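Local coordinates for protein NADP-dependent glyceraldehyde-3-phosphate dehydrogenase (Bacillus halodurans, PDB 3PRL) that probably oxidises glyceraldehyde 3-phosphate to 3-phosphoglycerate with NADP+ as hydride acceptor, as a non-phosphorylating member of the aldehyde dehydrogenase family, at residues 68-71 / 72-76; 184-187 / 188-191; 299-303 / 304-308; 333-336 / 337-341; 348-352 / 353-357. All coordinates share one frame; numbering follows the deposited sequence.

Overall arrangement
The five contacts are all local, and together they illustrate how helix starts, helix ends and strand-to-helix turns are secured. Contact 2 lies in the NADP+ site, although this chain carries no bound cofactor. Contact 4 adjoins it: Gln190 CG packs on Ile335 CD1 at 3.8 Å, with centres about 19 Å apart. Contacts 4 and 5 begin and end the same helix, 337-352, about 20 Å apart between centres. Contact 3 opens the preceding helix, 303-317, and reaches the same sheet as contact 5, its centre about 19 Å from that one. Contact 1 stands apart at a subunit interface, about 26 Å from contact 2 and 57 Å from contact 5, centre to centre.

Contact 1: 68-71 / 72-76; sequences RPIH and ERVDL
Arg68 and Glu72 form a salt bridge across the first turn of helix 70-86, whose N-cap position is held by Pro69. The ionic contact is one-sided, since Glu72 OE1 alone takes both donors: Arg68 NE at 2.7 Å, and Arg68 NH2 in a weak bond. OE1 lies in the guanidinium plane, but the carboxylate is turned 63° out of it. Bends at chi2 and chi3 curl the arginine round to this oxygen. The second oxygen, Glu72 OE2, rests against the proline ring, 3.5 Å from Pro69 CG, and the two side chains run side by side. A leucine at Glu72 would probably leave the Arg68 guanidinium without its charged mate, free to turn away from the helix.

Backbone bonds start the helix. Pro69 O accepts from Glu72 N at 2.6 Å, and Ile70 O and His71 O receive Val74 N and Asp75 N in the regular i to i+4 manner.

Apolar side chains also meet, Ile70 CG1 lying 4.3 Å from Val74 CG1, and both residues touch Leu125. Arg73 turns inward to Lys66 O and Val178 O. On the subunit interface, His71 N binds Asp135 of a second subunit. The His71 ring edge faces Asp75, and a water joins the pair, 2.8 Å from His71 ND1 and donating to Asp75 OD2.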
# COMPACT_ATOMS: atom_id res chain seq x y z
N ARG D 68 24.15 -7.80 -2.20
CA ARG D 68 23.77 -8.70 -3.29
C ARG D 68 22.41 -8.33 -3.88
O ARG D 68 21.46 -8.05 -3.13
CB ARG D 68 23.74 -10.16 -2.84
CG ARG D 68 25.03 -10.66 -2.23
CD ARG D 68 26.05 -11.03 -3.28
NE ARG D 68 25.69 -12.25 -4.00
CZ ARG D 68 25.75 -13.48 -3.49
NH1 ARG D 68 26.16 -13.66 -2.24
NH2 ARG D 68 25.42 -14.53 -4.23
N PRO D 69 22.30 -8.31 -5.22
CA PRO D 69 20.99 -8.09 -5.85
C PRO D 69 19.92 -8.95 -5.16
O PRO D 69 20.09 -10.16 -5.03
CB PRO D 69 21.21 -8.54 -7.30
CG PRO D 69 22.66 -8.27 -7.55
CD PRO D 69 23.37 -8.48 -6.23
N ILE D 70 18.85 -8.30 -4.70
CA ILE D 70 17.74 -8.98 -3.99
C ILE D 70 17.32 -10.31 -4.65
O ILE D 70 17.10 -11.31 -3.95
CB ILE D 70 16.53 -8.00 -3.75
CG1 ILE D 70 15.28 -8.75 -3.26
CG2 ILE D 70 16.23 -7.19 -4.98
CD1 ILE D 70 15.20 -8.92 -1.73
N HIS D 71 17.25 -10.34 -5.98
CA HIS D 71 16.94 -11.60 -6.66
C HIS D 71 17.93 -12.73 -6.29
O HIS D 71 17.53 -13.88 -6.20
CB HIS D 71 16.74 -11.45 -8.19
CG HIS D 71 18.01 -11.31 -8.97
ND1 HIS D 71 18.80 -12.39 -9.30
CD2 HIS D 71 18.60 -10.23 -9.53
CE1 HIS D 71 19.84 -11.97 -10.00
NE2 HIS D 71 19.74 -10.66 -10.15
N GLU D 72 19.19 -12.38 -6.04
CA GLU D 72 20.20 -13.36 -5.61
C GLU D 72 19.95 -13.84 -4.18
O GLU D 72 20.26 -14.99 -3.84
CB GLU D 72 21.62 -12.80 -5.74
CG GLU D 72 22.12 -12.62 -7.19
CD GLU D 72 23.57 -12.14 -7.28
OE1 GLU D 72 24.37 -12.45 -6.36
OE2 GLU D 72 23.92 -11.46 -8.28
N ARG D 73 19.39 -12.97 -3.35
CA ARG D 73 19.03 -13.39 -2.00
C ARG D 73 17.82 -14.33 -2.01
O ARG D 73 17.80 -15.29 -1.23
CB ARG D 73 18.83 -12.18 -1.08
CG ARG D 73 20.12 -11.39 -0.85
CD ARG D 73 20.03 -10.45 0.35
NE ARG D 73 19.06 -9.37 0.13
CZ ARG D 73 19.37 -8.08 -0.00
NH1 ARG D 73 20.62 -7.66 0.08
NH2 ARG D 73 18.40 -7.21 -0.21
N VAL D 74 16.85 -14.10 -2.90
CA VAL D 74 15.69 -15.01 -3.00
C VAL D 74 15.99 -16.37 -3.64
O VAL D 74 15.33 -17.36 -3.30
CB VAL D 74 14.45 -14.38 -3.72
CG1 VAL D 74 14.27 -12.93 -3.31
CG2 VAL D 74 14.55 -14.52 -5.22
N ASP D 75 16.94 -16.42 -4.57
CA ASP D 75 17.28 -17.67 -5.25
C ASP D 75 17.84 -18.67 -4.24
O ASP D 75 17.59 -19.86 -4.35
CB ASP D 75 18.27 -17.46 -6.39
CG ASP D 75 17.71 -16.60 -7.53
OD1 ASP D 75 16.56 -16.83 -7.98
OD2 ASP D 75 18.45 -15.69 -7.99
N LEU D 76 18.61 -18.17 -3.27
CA LEU D 76 19.14 -19.00 -2.18
C LEU D 76 18.02 -19.59 -1.34
O LEU D 76 18.10 -20.74 -0.89
CB LEU D 76 20.12 -18.21 -1.29
CG LEU D 76 20.72 -18.96 -0.06
CD1 LEU D 76 21.50 -20.22 -0.46
CD2 LEU D 76 21.57 -18.04 0.83
O HOH W 1 18.62 -14.97 -10.42

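Contact 2: 184-187 / 188-191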
# COMPACT_ATOMS: atom_id res chain seq x y z
N VAL D 184 22.71 -15.27 13.52
CA VAL D 184 23.20 -16.18 14.54
C VAL D 184 22.01 -17.01 15.00
O VAL D 184 21.03 -16.47 15.53
CB VAL D 184 23.89 -15.42 15.69
CG1 VAL D 184 24.29 -16.38 16.80
CG2 VAL D 184 25.10 -14.72 15.16
N PHE D 185 22.07 -18.31 14.71
CA PHE D 185 20.99 -19.26 14.99
C PHE D 185 21.27 -20.11 16.24
O PHE D 185 22.25 -20.87 16.27
CB PHE D 185 20.76 -20.19 13.79
CG PHE D 185 19.68 -21.26 14.01
CD1 PHE D 185 18.50 -20.96 14.70
CD2 PHE D 185 19.84 -22.55 13.49
CE1 PHE D 185 17.51 -21.92 14.91
CE2 PHE D 185 18.84 -23.52 13.68
CZ PHE D 185 17.68 -23.20 14.40
N LYS D 186 20.41 -19.98 17.24
CA LYS D 186 20.47 -20.84 18.45
C LYS D 186 19.21 -21.69 18.61
O LYS D 186 18.21 -21.20 19.11
CB LYS D 186 20.71 -20.00 19.72
CG LYS D 186 20.79 -20.82 21.07
CD LYS D 186 21.55 -22.15 20.91
CE LYS D 186 21.11 -23.21 21.91
NZ LYS D 186 21.26 -24.60 21.34
N PRO D 187 19.27 -22.99 18.20
CA PRO D 187 18.09 -23.86 18.38
C PRO D 187 17.86 -24.20 19.84
O PRO D 187 18.79 -24.13 20.63
CB PRO D 187 18.47 -25.15 17.63
CG PRO D 187 19.95 -25.12 17.52
CD PRO D 187 20.36 -23.68 17.47
N ALA D 188 16.64 -24.57 20.22
CA ALA D 188 16.46 -25.24 21.50
C ALA D 188 17.35 -26.49 21.46
O ALA D 188 17.49 -27.14 20.40
CB ALA D 188 15.01 -25.64 21.68
N THR D 189 17.97 -26.81 22.58
CA THR D 189 18.90 -27.95 22.62
C THR D 189 18.17 -29.25 22.25
O THR D 189 18.68 -30.07 21.47
CB THR D 189 19.66 -28.06 23.97
OG1 THR D 189 20.65 -27.03 24.03
CG2 THR D 189 20.37 -29.43 24.11
N GLN D 190 16.97 -29.43 22.81
CA GLN D 190 16.10 -30.48 22.33
C GLN D 190 15.45 -29.93 21.05
O GLN D 190 14.53 -29.11 21.11
CB GLN D 190 15.06 -30.87 23.38
CG GLN D 190 14.52 -32.31 23.22
CD GLN D 190 15.60 -33.38 23.36
OE1 GLN D 190 16.44 -33.31 24.26
NE2 GLN D 190 15.58 -34.37 22.46
N GLY D 191 15.97 -30.35 19.90
CA GLY D 191 15.59 -29.79 18.60
C GLY D 191 16.82 -29.32 17.82
O GLY D 191 16.75 -29.07 16.61
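Lys186 and Thr189 both belong to the NADP+ site, at the point where strand 182-186 runs out into the loop before helix 192-204. As in related NADP-dependent aldehyde dehydrogenases, this pair probably faces the 2'-phosphate of the adenosine. With no cofactor in this chain, Lys186 NZ stands 3.7 Å from Thr189 OG1, which is proximity and not a bond. The lysine starts straight, CG anti to the backbone N (chi1 180°), then bends at chi2, and the chain carries its amine forward alongside the loop. There NZ makes a weak hydrogen bond to Pro187 O at 2.6 Å, which places the amine beside the turn that carries Thr189.

Pro187 follows directly on the strand residues, and its ring packs on Phe185. Its CD lies over the centre of one face of the Phe185 ring, 3.9 Å above the plane, and its CB comes within 4.4 Å of Gly191 O. Gly191 sits at the N-cap position with phi 126°, where a CB would collide with the carbonyl oxygen of the residue before; glycine permits this turn.

Ala188 and Pro187 pack near Phe162 and Ser160, two further cofactor-binding residues. The strand lies between strands 144-159 and 212-214 of the nucleotide-binding sheet, while Phe185 is received by helices 167-178 and 192-204.

Contact 3: 299-303 / 304-308; sequences VFVQD and SVADQ
Ala306 N donates to Asp303 O at 3.2 Å in a nearly straight bond (163°), the one bond across this strand-to-helix turn that is not weak. The donor stands well above the carbonyl plane, 71° out of it, so it is not aimed at a lone pair. One residue earlier, Val305 N reaches Gln302 O in a weak, longer bond of 3.3 Å, so two successive carbonyls are engaged as the strand gives way to the helix. A third link is made by side chains: Gln302 NE2 gives a weak hydrogen bond to Ser304 OG at 2.7 Å. The glutamine runs extended beyond CG, which carries its amide out as far as the serine, two residues further on.

Beneath these bonds lies an apolar layer. Val301 points its CB toward the helix, and with chi1 at 60° both methyls serve the contact: CG1 lies 3.9 Å from Ala306 CB, and CG2 lies 4.3 Å from Val305 CG2. The axes of the short segments 299-302 and 304-308 come within 6.3 Å, as the direct connection makes likely, and the small Ala306 faces Val301 there. Val305 CG2 also rests on the stem of Gln302, 4.0 Å from its CB, below the polar amide.

Strand 296-302 lies between strands 264-268 and 391-397, in what is the catalytic domain of aldehyde dehydrogenases. Val301 touches Val268 and Ile394 of those two neighbours, and helix 303-317 is tied back to strand 391-397 by a salt bridge from Asp307 to Arg396.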
# COMPACT_ATOMS: atom_id res chain seq x y z
N VAL D 299 -12.08 -24.10 27.91
CA VAL D 299 -13.42 -23.96 27.34
C VAL D 299 -14.37 -23.24 28.29
O VAL D 299 -14.74 -23.78 29.33
CB VAL D 299 -14.05 -25.30 26.92
CG1 VAL D 299 -15.42 -25.06 26.28
CG2 VAL D 299 -13.14 -26.09 25.97
N PHE D 300 -14.75 -22.02 27.94
CA PHE D 300 -15.89 -21.38 28.59
C PHE D 300 -17.14 -21.76 27.78
O PHE D 300 -17.30 -21.32 26.64
CB PHE D 300 -15.74 -19.86 28.61
CG PHE D 300 -14.50 -19.37 29.29
CD1 PHE D 300 -14.38 -19.40 30.68
CD2 PHE D 300 -13.44 -18.85 28.55
CE1 PHE D 300 -13.24 -18.93 31.30
CE2 PHE D 300 -12.29 -18.39 29.17
CZ PHE D 300 -12.18 -18.42 30.54
N VAL D 301 -18.01 -22.58 28.36
CA VAL D 301 -19.21 -23.04 27.66
C VAL D 301 -20.49 -22.64 28.39
O VAL D 301 -20.61 -22.84 29.60
CB VAL D 301 -19.19 -24.59 27.40
CG1 VAL D 301 -19.12 -25.37 28.70
CG2 VAL D 301 -20.39 -25.02 26.58
N GLN D 302 -21.45 -22.07 27.66
CA GLN D 302 -22.70 -21.63 28.26
C GLN D 302 -23.43 -22.81 28.90
O GLN D 302 -23.38 -23.92 28.38
CB GLN D 302 -23.60 -20.95 27.23
CG GLN D 302 -24.51 -19.90 27.84
CD GLN D 302 -25.51 -19.35 26.87
OE1 GLN D 302 -25.25 -18.35 26.19
NE2 GLN D 302 -26.67 -19.98 26.79
N ASP D 303 -24.08 -22.56 30.03
CA ASP D 303 -24.76 -23.63 30.78
C ASP D 303 -25.84 -24.40 30.00
O ASP D 303 -25.90 -25.63 30.08
CB ASP D 303 -25.30 -23.12 32.14
CG ASP D 303 -26.00 -21.77 32.03
OD1 ASP D 303 -27.15 -21.70 31.54
OD2 ASP D 303 -25.39 -20.77 32.47
N SER D 304 -26.66 -23.68 29.23
CA SER D 304 -27.78 -24.29 28.50
C SER D 304 -27.38 -25.35 27.46
O SER D 304 -28.22 -26.11 26.97
CB SER D 304 -28.63 -23.20 27.83
OG SER D 304 -27.87 -22.42 26.92
N VAL D 305 -26.08 -25.40 27.14
CA VAL D 305 -25.55 -26.29 26.10
C VAL D 305 -24.36 -27.11 26.58
O VAL D 305 -23.82 -27.92 25.82
CB VAL D 305 -25.17 -25.51 24.80
CG1 VAL D 305 -26.41 -25.15 23.99
CG2 VAL D 305 -24.36 -24.25 25.14
N ALA D 306 -23.96 -26.91 27.84
CA ALA D 306 -22.73 -27.49 28.40
C ALA D 306 -22.68 -29.01 28.32
O ALA D 306 -21.70 -29.57 27.83
CB ALA D 306 -22.52 -27.01 29.85
N ASP D 307 -23.74 -29.66 28.80
CA ASP D 307 -23.82 -31.11 28.85
C ASP D 307 -23.57 -31.73 27.48
O ASP D 307 -22.75 -32.65 27.35
CB ASP D 307 -25.20 -31.56 29.37
CG ASP D 307 -25.35 -31.40 30.87
OD1 ASP D 307 -24.39 -30.95 31.54
OD2 ASP D 307 -26.44 -31.72 31.39
N GLN D 308 -24.26 -31.22 26.47
CA GLN D 308 -24.19 -31.80 25.14
C GLN D 308 -22.81 -31.67 24.49
O GLN D 308 -22.33 -32.61 23.89
CB GLN D 308 -25.30 -31.26 24.23
CG GLN D 308 -25.45 -32.02 22.91
CD GLN D 308 -25.51 -33.54 23.10
OE1 GLN D 308 -26.56 -34.11 23.43
NE2 GLN D 308 -24.38 -34.21 22.87

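Contact 4: 333-336 / 337-341; sequences PVID and EKSAA
Asp336 reaches its carboxylate forward to the first turn of helix 337-352 and acts as its side-chain N-cap, accepting from Ser339 N. OD1 takes this N-H at 3.2 Å from above the carboxylate plane, 49° out of it. With chi1 at 68°, CG stands between the backbone N and the carbonyl carbon, the rotation that brings OD1 over the helix start. The backbone oxygen of the same residue joins in: Asp336 O receives Ala340 N in an almost straight bond of 172°. One residue thus satisfies two N-H groups of the first turn, and its negative charge is probably favoured by the positive end of the helix dipole. With a leucine in place of Asp336, Ser339 N is likely to lose its acceptor and the helix start the negative charge beside it.

Lys338 runs alongside the aspartate and points the same way; its CB lies 3.9 Å from Asp336 OD2, and its amine end leads away, so this is no salt bridge.

Two apolar residues ahead of the cap brace the same turn. Ile335 sets CG2 4.0 Å from Ser339 CB, while its side chain also touches Phe162 of the NADP+ site. Its backbone N is bound by Gln291, and Glu337 bonds to Asn366. Val334 points its CB toward the helix; Ala340, which it meets, also touches Leu368 of strand 367-374. There Val334 CG2 lies 3.6 Å from Ala340 CB.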
# COMPACT_ATOMS: atom_id res chain seq x y z
N PRO D 333 4.33 -38.96 23.80
CA PRO D 333 4.93 -38.52 25.06
C PRO D 333 5.30 -37.04 25.05
O PRO D 333 5.67 -36.48 24.01
CB PRO D 333 6.20 -39.39 25.15
CG PRO D 333 5.96 -40.54 24.23
CD PRO D 333 5.16 -39.96 23.12
N VAL D 334 5.18 -36.41 26.22
CA VAL D 334 5.57 -35.01 26.36
C VAL D 334 7.09 -34.92 26.45
O VAL D 334 7.77 -35.90 26.75
CB VAL D 334 4.87 -34.29 27.54
CG1 VAL D 334 3.38 -34.13 27.25
CG2 VAL D 334 5.10 -35.02 28.86
N ILE D 335 7.61 -33.74 26.18
CA ILE D 335 9.04 -33.52 25.94
C ILE D 335 10.00 -34.11 26.99
O ILE D 335 11.01 -34.70 26.62
CB ILE D 335 9.32 -32.00 25.71
CG1 ILE D 335 10.65 -31.77 24.97
CG2 ILE D 335 9.22 -31.23 27.02
CD1 ILE D 335 10.74 -32.46 23.61
N ASP D 336 9.70 -33.95 28.28
CA ASP D 336 10.58 -34.48 29.34
C ASP D 336 9.88 -34.80 30.67
O ASP D 336 8.66 -34.61 30.79
CB ASP D 336 11.85 -33.60 29.50
CG ASP D 336 11.58 -32.20 30.06
OD1 ASP D 336 10.41 -31.75 30.13
OD2 ASP D 336 12.56 -31.53 30.44
N GLU D 337 10.66 -35.30 31.64
CA GLU D 337 10.21 -35.64 33.01
C GLU D 337 9.59 -34.47 33.73
O GLU D 337 8.50 -34.57 34.30
CB GLU D 337 11.38 -36.08 33.92
CG GLU D 337 12.62 -36.66 33.27
CD GLU D 337 12.49 -38.14 33.03
OE1 GLU D 337 13.00 -38.92 33.87
OE2 GLU D 337 11.86 -38.51 32.02
N LYS D 338 10.34 -33.37 33.74
CA LYS D 338 9.94 -32.11 34.36
C LYS D 338 8.54 -31.73 33.94
O LYS D 338 7.66 -31.48 34.78
CB LYS D 338 10.92 -31.00 33.95
CG LYS D 338 11.32 -29.99 35.04
CD LYS D 338 10.13 -29.26 35.68
CE LYS D 338 10.58 -28.36 36.85
NZ LYS D 338 10.96 -26.97 36.44
N SER D 339 8.33 -31.70 32.62
CA SER D 339 7.08 -31.23 32.02
C SER D 339 5.90 -32.10 32.44
O SER D 339 4.88 -31.58 32.89
CB SER D 339 7.20 -31.16 30.49
OG SER D 339 5.94 -31.28 29.88
N ALA D 340 6.06 -33.42 32.32
CA ALA D 340 5.04 -34.37 32.76
C ALA D 340 4.73 -34.25 34.26
O ALA D 340 3.55 -34.21 34.65
CB ALA D 340 5.46 -35.80 32.40
N ALA D 341 5.76 -34.15 35.09
CA ALA D 341 5.55 -33.90 36.53
C ALA D 341 4.66 -32.66 36.73
O ALA D 341 3.66 -32.72 37.46
CB ALA D 341 6.87 -33.75 37.26

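Contact 5: 348-352 / 353-357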
# COMPACT_ATOMS: atom_id res chain seq x y z
N ASP D 348 -3.93 -33.01 39.48
CA ASP D 348 -4.06 -33.18 40.94
C ASP D 348 -4.84 -32.02 41.60
O ASP D 348 -5.96 -32.21 42.08
CB ASP D 348 -2.68 -33.29 41.61
CG ASP D 348 -1.98 -34.62 41.34
OD1 ASP D 348 -0.76 -34.68 41.60
OD2 ASP D 348 -2.62 -35.60 40.88
N ASP D 349 -4.24 -30.82 41.60
CA ASP D 349 -4.84 -29.61 42.19
C ASP D 349 -6.30 -29.42 41.82
O ASP D 349 -7.12 -29.00 42.65
CB ASP D 349 -4.05 -28.35 41.80
CG ASP D 349 -4.69 -27.08 42.31
OD1 ASP D 349 -4.49 -26.76 43.51
OD2 ASP D 349 -5.40 -26.41 41.53
N ALA D 350 -6.61 -29.71 40.56
CA ALA D 350 -7.96 -29.61 40.02
C ALA D 350 -8.88 -30.66 40.62
O ALA D 350 -9.99 -30.34 41.05
CB ALA D 350 -7.94 -29.72 38.50
N LEU D 351 -8.43 -31.91 40.66
CA LEU D 351 -9.19 -32.99 41.29
C LEU D 351 -9.26 -32.78 42.80
O LEU D 351 -10.29 -33.05 43.41
CB LEU D 351 -8.60 -34.38 40.98
CG LEU D 351 -8.49 -34.81 39.51
CD1 LEU D 351 -7.85 -36.20 39.42
CD2 LEU D 351 -9.85 -34.81 38.82
N GLU D 352 -8.17 -32.26 43.37
CA GLU D 352 -8.08 -31.94 44.79
C GLU D 352 -9.09 -30.85 45.17
O GLU D 352 -9.64 -30.86 46.28
CB GLU D 352 -6.65 -31.52 45.15
CG GLU D 352 -6.39 -31.28 46.63
CD GLU D 352 -5.02 -30.67 46.89
OE1 GLU D 352 -4.04 -31.08 46.22
OE2 GLU D 352 -4.92 -29.79 47.77
N ASN D 353 -9.34 -29.93 44.24
CA ASN D 353 -10.33 -28.87 44.41
C ASN D 353 -11.67 -29.25 43.77
O ASN D 353 -12.50 -28.39 43.45
CB ASN D 353 -9.81 -27.55 43.85
CG ASN D 353 -10.67 -26.35 44.27
OD1 ASN D 353 -11.29 -25.70 43.43
ND2 ASN D 353 -10.70 -26.06 45.56
N GLY D 354 -11.84 -30.55 43.54
CA GLY D 354 -13.14 -31.13 43.21
C GLY D 354 -13.62 -31.08 41.77
O GLY D 354 -14.83 -31.09 41.53
N ALA D 355 -12.70 -31.04 40.81
CA ALA D 355 -13.09 -31.06 39.40
C ALA D 355 -13.44 -32.47 38.97
O ALA D 355 -12.82 -33.43 39.44
CB ALA D 355 -11.99 -30.49 38.50
N THR D 356 -14.43 -32.60 38.09
CA THR D 356 -14.83 -33.92 37.62
C THR D 356 -13.89 -34.41 36.53
O THR D 356 -13.68 -33.72 35.52
CB THR D 356 -16.28 -33.94 37.11
OG1 THR D 356 -17.13 -33.22 38.01
CG2 THR D 356 -16.78 -35.38 36.99
N LEU D 357 -13.32 -35.59 36.74
CA LEU D 357 -12.50 -36.21 35.72
C LEU D 357 -13.42 -36.93 34.76
O LEU D 357 -14.06 -37.93 35.12
CB LEU D 357 -11.47 -37.16 36.33
CG LEU D 357 -10.55 -37.90 35.35
CD1 LEU D 357 -9.37 -37.02 34.93
CD2 LEU D 357 -10.07 -39.23 35.94
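Ala350 O is gripped by two backbone donors: Ala355 N at 2.8 Å in a firm bond of 156°, and Asn353 N in a weak one. That second donor is shared, because Asn353 N gives its better bond, 2.9 Å, to Asp349 O as the last regular link of helix 337-352. Next to it, Gly354 N donates to Leu351 O at 2.9 Å, with the donor standing high above the carbonyl plane. The carbonyls at the end of the helix are therefore met by N-H groups of the loop, where no further helical turn could supply them.

Packing closes the loop against the last turn. Ala355 CB and Ala350 CB form an apolar pair at 4.1 Å. The same Ala355 CB also sits 3.2 Å from Ala350 O, bringing its methyl close to the carbonyl oxygen that its own nitrogen binds. Leu351 begins with its CB turned from the loop, yet its CD2 methyl comes round to lie 3.8 Å from Leu357 CB, and the two leucines also share Leu373 of strand 367-374. Ala355 and Asn353 lean on Met380. The Asp349 carboxylate has its partner elsewhere, accepting from Arg381 N through OD2.

Gly354 adopts positive phi, 83°, which reverses the chain and sends it off into strand 356-359. The 6→1 bond from Ala355 N to Ala350 O enclosing the 5→2 bond from Gly354 N to Leu351 O, with glycine as the C' residue, defines a Schellman motif, here ending a helix and leading into an antiparallel strand pair.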